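Local coordinates for protein F420-reducing hydrogenase, subunit beta (PDB 4OMF) that serves as the flavin- and iron-sulfur-carrying subunit of an F420-reducing hydrogenase, probably passing electrons from hydrogen oxidation on to coenzyme F420, at residues Thr74-Ser79 with Met161-Gly166. Numbering follows the deposited sequence.
With FAD (flavin-adenine dinucleotide), chain R.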
ATOM      1  N   THR C  74     -32.145 -13.024 -12.971  1.00 18.98           N
ATOM      2  CA  THR C  74     -30.953 -12.272 -13.370  1.00 18.66           C
ATOM      3  C   THR C  74     -30.869 -10.863 -12.775  1.00 18.05           C
ATOM      4  O   THR C  74     -31.848 -10.142 -12.703  1.00 19.62           O
ATOM      5  CB  THR C  74     -30.879 -12.131 -14.903  1.00 20.00           C
ATOM      6  OG1 THR C  74     -30.907 -13.430 -15.494  1.00 21.24           O
ATOM      7  CG2 THR C  74     -29.595 -11.420 -15.334  1.00 23.57           C
ATOM      8  N   LYS C  75     -29.668 -10.485 -12.371  1.00 16.98           N
ATOM      9  CA  LYS C  75     -29.367  -9.110 -12.006  1.00 21.74           C
ATOM     10  C   LYS C  75     -28.305  -8.607 -12.973  1.00 20.57           C
ATOM     11  O   LYS C  75     -27.220  -9.168 -13.010  1.00 20.95           O
ATOM     12  CB  LYS C  75     -28.872  -9.023 -10.558  1.00 23.31           C
ATOM     13  CG  LYS C  75     -29.892  -9.546  -9.522  1.00 21.70           C
ATOM     14  CD  LYS C  75     -29.701 -11.044  -9.305  1.00 23.27           C
ATOM     15  CE  LYS C  75     -30.826 -11.647  -8.483  1.00 26.05           C
ATOM     16  NZ  LYS C  75     -30.650 -13.142  -8.290  1.00 25.16           N
ATOM     17  N   TYR C  76     -28.609  -7.574 -13.766  1.00 20.35           N
ATOM     18  CA  TYR C  76     -27.633  -7.128 -14.763  1.00 20.28           C
ATOM     19  C   TYR C  76     -26.624  -6.143 -14.171  1.00 24.72           C
ATOM     20  O   TYR C  76     -26.468  -5.029 -14.669  1.00 25.08           O
ATOM     21  CB  TYR C  76     -28.330  -6.511 -15.979  1.00 18.99           C
ATOM     22  CG  TYR C  76     -29.200  -7.505 -16.712  1.00 22.53           C
ATOM     23  CD1 TYR C  76     -28.631  -8.567 -17.430  1.00 22.20           C
ATOM     24  CD2 TYR C  76     -30.587  -7.387 -16.697  1.00 26.79           C
ATOM     25  CE1 TYR C  76     -29.424  -9.482 -18.100  1.00 19.08           C
ATOM     26  CE2 TYR C  76     -31.390  -8.303 -17.362  1.00 28.30           C
ATOM     27  CZ  TYR C  76     -30.805  -9.347 -18.062  1.00 24.33           C
ATOM     28  OH  TYR C  76     -31.612 -10.246 -18.713  1.00 26.01           O
ATOM     29  N   THR C  77     -25.956  -6.568 -13.097  1.00 20.69           N
ATOM     30  CA  THR C  77     -24.846  -5.817 -12.538  1.00 18.37           C
ATOM     31  C   THR C  77     -23.869  -6.806 -11.911  1.00 19.24           C
ATOM     32  O   THR C  77     -24.030  -8.043 -12.019  1.00 18.98           O
ATOM     33  CB  THR C  77     -25.319  -4.739 -11.522  1.00 19.72           C
ATOM     34  OG1 THR C  77     -24.210  -3.902 -11.136  1.00 20.27           O
ATOM     35  CG2 THR C  77     -25.912  -5.375 -10.281  1.00 20.53           C
ATOM     36  N   PHE C  78     -22.816  -6.290 -11.293  1.00 20.93           N
ATOM     37  CA  PHE C  78     -21.723  -7.152 -10.860  1.00 23.03           C
ATOM     38  C   PHE C  78     -22.092  -8.064  -9.700  1.00 27.00           C
ATOM     39  O   PHE C  78     -22.691  -7.629  -8.721  1.00 27.84           O
ATOM     40  CB  PHE C  78     -20.505  -6.313 -10.446  1.00 23.06           C
ATOM     41  CG  PHE C  78     -20.103  -5.282 -11.460  1.00 20.87           C
ATOM     42  CD1 PHE C  78     -19.946  -3.956 -11.094  1.00 20.16           C
ATOM     43  CD2 PHE C  78     -19.865  -5.636 -12.781  1.00 27.84           C
ATOM     44  CE1 PHE C  78     -19.566  -2.997 -12.024  1.00 23.23           C
ATOM     45  CE2 PHE C  78     -19.501  -4.689 -13.711  1.00 29.86           C
ATOM     46  CZ  PHE C  78     -19.349  -3.357 -13.331  1.00 24.90           C
ATOM     47  N   SER C  79     -21.707  -9.332  -9.815  1.00 21.88           N
ATOM     48  CA  SER C  79     -21.699 -10.261  -8.697  1.00 21.00           C
ATOM     49  C   SER C  79     -20.454 -11.094  -8.914  1.00 21.09           C
ATOM     50  O   SER C  79     -20.467 -12.018  -9.713  1.00 21.36           O
ATOM     51  CB  SER C  79     -22.948 -11.134  -8.657  1.00 16.89           C
ATOM     52  OG  SER C  79     -22.897 -12.051  -7.568  1.00 19.88           O
ATOM     53  N   MET C 161     -36.068  -7.853 -14.186  1.00 21.72           N
ATOM     54  CA  MET C 161     -35.478  -7.166 -15.333  1.00 20.39           C
ATOM     55  C   MET C 161     -35.101  -8.216 -16.380  1.00 20.69           C
ATOM     56  O   MET C 161     -34.898  -9.385 -16.047  1.00 21.78           O
ATOM     57  CB  MET C 161     -34.267  -6.311 -14.923  1.00 18.23           C
ATOM     58  CG  MET C 161     -33.154  -7.063 -14.188  1.00 23.17           C
ATOM     59  SD  MET C 161     -31.820  -5.945 -13.649  1.00 24.75           S
ATOM     60  CE  MET C 161     -32.698  -4.798 -12.590  1.00 22.08           C
ATOM     61  N   ASP C 162     -35.026  -7.796 -17.639  1.00 23.48           N
ATOM     62  CA  ASP C 162     -34.767  -8.727 -18.740  1.00 20.16           C
ATOM     63  C   ASP C 162     -34.188  -7.952 -19.920  1.00 26.32           C
ATOM     64  O   ASP C 162     -34.420  -6.749 -20.066  1.00 26.53           O
ATOM     65  CB  ASP C 162     -36.064  -9.439 -19.148  1.00 18.70           C
ATOM     66  CG  ASP C 162     -35.818 -10.793 -19.799  1.00 34.18           C
ATOM     67  OD1 ASP C 162     -34.636 -11.171 -19.965  1.00 32.04           O
ATOM     68  OD2 ASP C 162     -36.815 -11.479 -20.127  1.00 41.78           O
ATOM     69  N   ILE C 163     -33.420  -8.640 -20.750  1.00 23.12           N
ATOM     70  CA  ILE C 163     -32.859  -8.045 -21.958  1.00 19.69           C
ATOM     71  C   ILE C 163     -33.177  -8.991 -23.101  1.00 26.20           C
ATOM     72  O   ILE C 163     -33.041 -10.203 -22.964  1.00 29.15           O
ATOM     73  CB  ILE C 163     -31.330  -7.818 -21.832  1.00 27.02           C
ATOM     74  CG1 ILE C 163     -31.053  -6.696 -20.830  1.00 25.10           C
ATOM     75  CG2 ILE C 163     -30.705  -7.531 -23.211  1.00 22.01           C
ATOM     76  CD1 ILE C 163     -29.580  -6.426 -20.537  1.00 26.00           C
ATOM     77  N   GLY C 164     -33.644  -8.449 -24.215  1.00 24.15           N
ATOM     78  CA  GLY C 164     -33.993  -9.276 -25.355  1.00 28.67           C
ATOM     79  C   GLY C 164     -34.806  -8.514 -26.369  1.00 27.57           C
ATOM     80  O   GLY C 164     -35.402  -7.477 -26.058  1.00 26.05           O
ATOM     81  N   LYS C 165     -34.822  -9.029 -27.598  1.00 25.09           N
ATOM     82  CA  LYS C 165     -35.567  -8.429 -28.691  1.00 28.80           C
ATOM     83  C   LYS C 165     -35.314  -6.921 -28.825  1.00 29.18           C
ATOM     84  O   LYS C 165     -36.233  -6.142 -29.083  1.00 28.62           O
ATOM     85  CB  LYS C 165     -37.063  -8.707 -28.513  1.00 38.07           C
ATOM     86  CG  LYS C 165     -37.368 -10.197 -28.344  1.00 44.79           C
ATOM     87  CD  LYS C 165     -38.861 -10.490 -28.428  1.00 46.51           C
ATOM     88  CE  LYS C 165     -39.178 -11.913 -27.958  1.00 48.50           C
ATOM     89  NZ  LYS C 165     -38.972 -12.116 -26.485  1.00 49.65           N
ATOM     90  N   GLY C 166     -34.059  -6.530 -28.648  1.00 26.35           N
ATOM     91  CA  GLY C 166     -33.637  -5.169 -28.895  1.00 26.95           C
ATOM     92  C   GLY C 166     -33.940  -4.198 -27.769  1.00 27.29           C
ATOM     93  O   GLY C 166     -33.781  -3.000 -27.946  1.00 24.99           O
TER
HETATM   94  PA  FAD R 405     -32.293 -19.108 -12.894  1.00 21.12           P
HETATM   95  O1A FAD R 405     -33.110 -17.847 -12.997  1.00 20.55           O
HETATM   96  O2A FAD R 405     -32.844 -20.406 -12.383  1.00 22.67           O
HETATM   97  O5B FAD R 405     -31.013 -18.768 -12.009  1.00 21.12           O
HETATM   98  C5B FAD R 405     -30.228 -17.654 -12.458  1.00 21.81           C
HETATM   99  C4B FAD R 405     -28.816 -17.833 -11.896  1.00 23.30           C
HETATM  100  O4B FAD R 405     -27.986 -16.772 -12.372  1.00 24.29           O
HETATM  101  C3B FAD R 405     -28.842 -17.759 -10.375  1.00 24.79           C
HETATM  102  O3B FAD R 405     -28.120 -18.849  -9.781  1.00 21.05           O
HETATM  103  C2B FAD R 405     -28.126 -16.448 -10.081  1.00 25.17           C
HETATM  104  O2B FAD R 405     -27.361 -16.546  -8.869  1.00 29.28           O
HETATM  105  C1B FAD R 405     -27.235 -16.245 -11.292  1.00 19.96           C
HETATM  106  N9A FAD R 405     -26.982 -14.809 -11.501  1.00 18.57           N
HETATM  107  C8A FAD R 405     -27.922 -13.852 -11.601  1.00 19.52           C
HETATM  108  N7A FAD R 405     -27.352 -12.642 -11.806  1.00 17.65           N
HETATM  109  C5A FAD R 405     -26.005 -12.847 -11.837  1.00 18.43           C
HETATM  110  C6A FAD R 405     -24.810 -11.988 -11.996  1.00 22.65           C
HETATM  111  N6A FAD R 405     -24.921 -10.643 -12.156  1.00 21.71           N
HETATM  112  N1A FAD R 405     -23.614 -12.597 -11.980  1.00 20.14           N
HETATM  113  C2A FAD R 405     -23.472 -13.926 -11.786  1.00 21.72           C
HETATM  114  N3A FAD R 405     -24.514 -14.774 -11.620  1.00 21.49           N
HETATM  115  C4A FAD R 405     -25.776 -14.278 -11.640  1.00 20.42           C
HETATM  116  N1  FAD R 405     -28.725 -14.430 -21.509  1.00 21.47           N
HETATM  117  C2  FAD R 405     -28.641 -14.443 -22.899  1.00 20.74           C
HETATM  118  O2  FAD R 405     -29.342 -15.256 -23.535  1.00 22.08           O
HETATM  119  N3  FAD R 405     -27.817 -13.525 -23.535  1.00 19.91           N
HETATM  120  C4  FAD R 405     -27.047 -12.639 -22.809  1.00 22.00           C
HETATM  121  O4  FAD R 405     -26.289 -11.854 -23.421  1.00 20.32           O
HETATM  122  C4X FAD R 405     -27.608 -12.190 -21.555  1.00 22.69           C
HETATM  123  N5  FAD R 405     -26.820 -11.149 -20.846  1.00 19.24           N
HETATM  124  C5X FAD R 405     -26.506 -11.528 -19.463  1.00 21.18           C
HETATM  125  C6  FAD R 405     -25.710 -10.601 -18.769  1.00 18.08           C
HETATM  126  C7  FAD R 405     -25.523 -10.738 -17.388  1.00 19.78           C
HETATM  127  C7M FAD R 405     -24.652  -9.747 -16.629  1.00 19.56           C
HETATM  128  C8  FAD R 405     -26.156 -11.793 -16.733  1.00 19.24           C
HETATM  129  C8M FAD R 405     -26.037 -12.047 -15.242  1.00 20.29           C
HETATM  130  C9  FAD R 405     -26.969 -12.719 -17.422  1.00 19.54           C
HETATM  131  C9A FAD R 405     -27.225 -12.536 -18.786  1.00 19.92           C
HETATM  132  N10 FAD R 405     -27.957 -13.516 -19.506  1.00 19.58           N
HETATM  133  C10 FAD R 405     -28.280 -13.315 -20.835  1.00 21.69           C
HETATM  134  C1' FAD R 405     -28.363 -14.814 -18.932  1.00 20.57           C
HETATM  135  C2' FAD R 405     -29.763 -14.838 -18.375  1.00 21.20           C
HETATM  136  O2' FAD R 405     -30.297 -13.621 -18.121  1.00 21.08           O
HETATM  137  C3' FAD R 405     -29.943 -15.803 -17.450  1.00 20.94           C
HETATM  138  O3' FAD R 405     -29.336 -15.545 -16.266  1.00 22.09           O
HETATM  139  C4' FAD R 405     -29.809 -17.241 -17.923  1.00 19.98           C
HETATM  140  O4' FAD R 405     -30.639 -17.511 -19.073  1.00 23.63           O
HETATM  141  C5' FAD R 405     -30.129 -18.223 -16.790  1.00 19.12           C
HETATM  142  O5' FAD R 405     -31.533 -18.280 -16.588  1.00 20.17           O
HETATM  143  P   FAD R 405     -32.207 -19.501 -15.803  1.00 21.05           P
HETATM  144  O1P FAD R 405     -31.658 -20.769 -16.420  1.00 21.39           O
HETATM  145  O2P FAD R 405     -33.695 -19.316 -15.768  1.00 20.62           O
HETATM  146  O3P FAD R 405     -31.555 -19.362 -14.318  1.00 22.88           O
HETATM  147  O   HOH W   1     -34.599 -10.459 -13.145  1.00 20.23           O
HETATM  148  O   HOH W   2     -31.662 -12.380 -19.999  1.00 42.13           O
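Y76, at the centre of an inverse gamma turn in the FAD-binding loop after helix 65-70, packs its ring against I163 and M161 on strand 160-164, an outer strand of the three-stranded antiparallel sheet. The tight part is the ring itself. I163 CD1 lies 3.8 Å from the Y76 ring centroid and 5° off the normal, which defines a CH-pi contact over the middle of one face; T74 CG2 comes over the opposite face, displaced toward the rim. M161 makes an oblique Met-aromatic contact, its SD 4.8 Å from the Y76 ring centroid and well off the ring normal. With chi1 at 56°, CG of M161 sits between its backbone N and carbonyl carbon, and the chain then extends toward the loop, where the sulfur accepts a nearly straight (176°) but weak bond from Y76 N. The isoalloxazine lies along the ring's edge, C5X of FAD 3.8 Å from Y76 CE1. Replacing Y76 with an alanine removes ring and hydroxyl together, and the loss would probably open a gap between flavin and strand, taking from I163 CD1 the ring face it rests on and from the nearby water its phenol partner.

The looser part is bridged by water. One water lies 2.8 Å from T74 O, to which it donates, and 3.2 Å from M161 N, so the backbones here meet through water and not directly. Another, near the plane of the tyrosine ring, joins Y76 OH to D162 OD1 and to the FAD ribityl hydroxyl O2', which also bonds T74 OG1. The carboxylate of D162 is nearly coplanar with the Y76 ring, and Q24 bonds OD1 weakly. I163 N is shared weakly between D162 OD1 (2.9 Å) and Y76 OH (3.2 Å), both bonds well off straight.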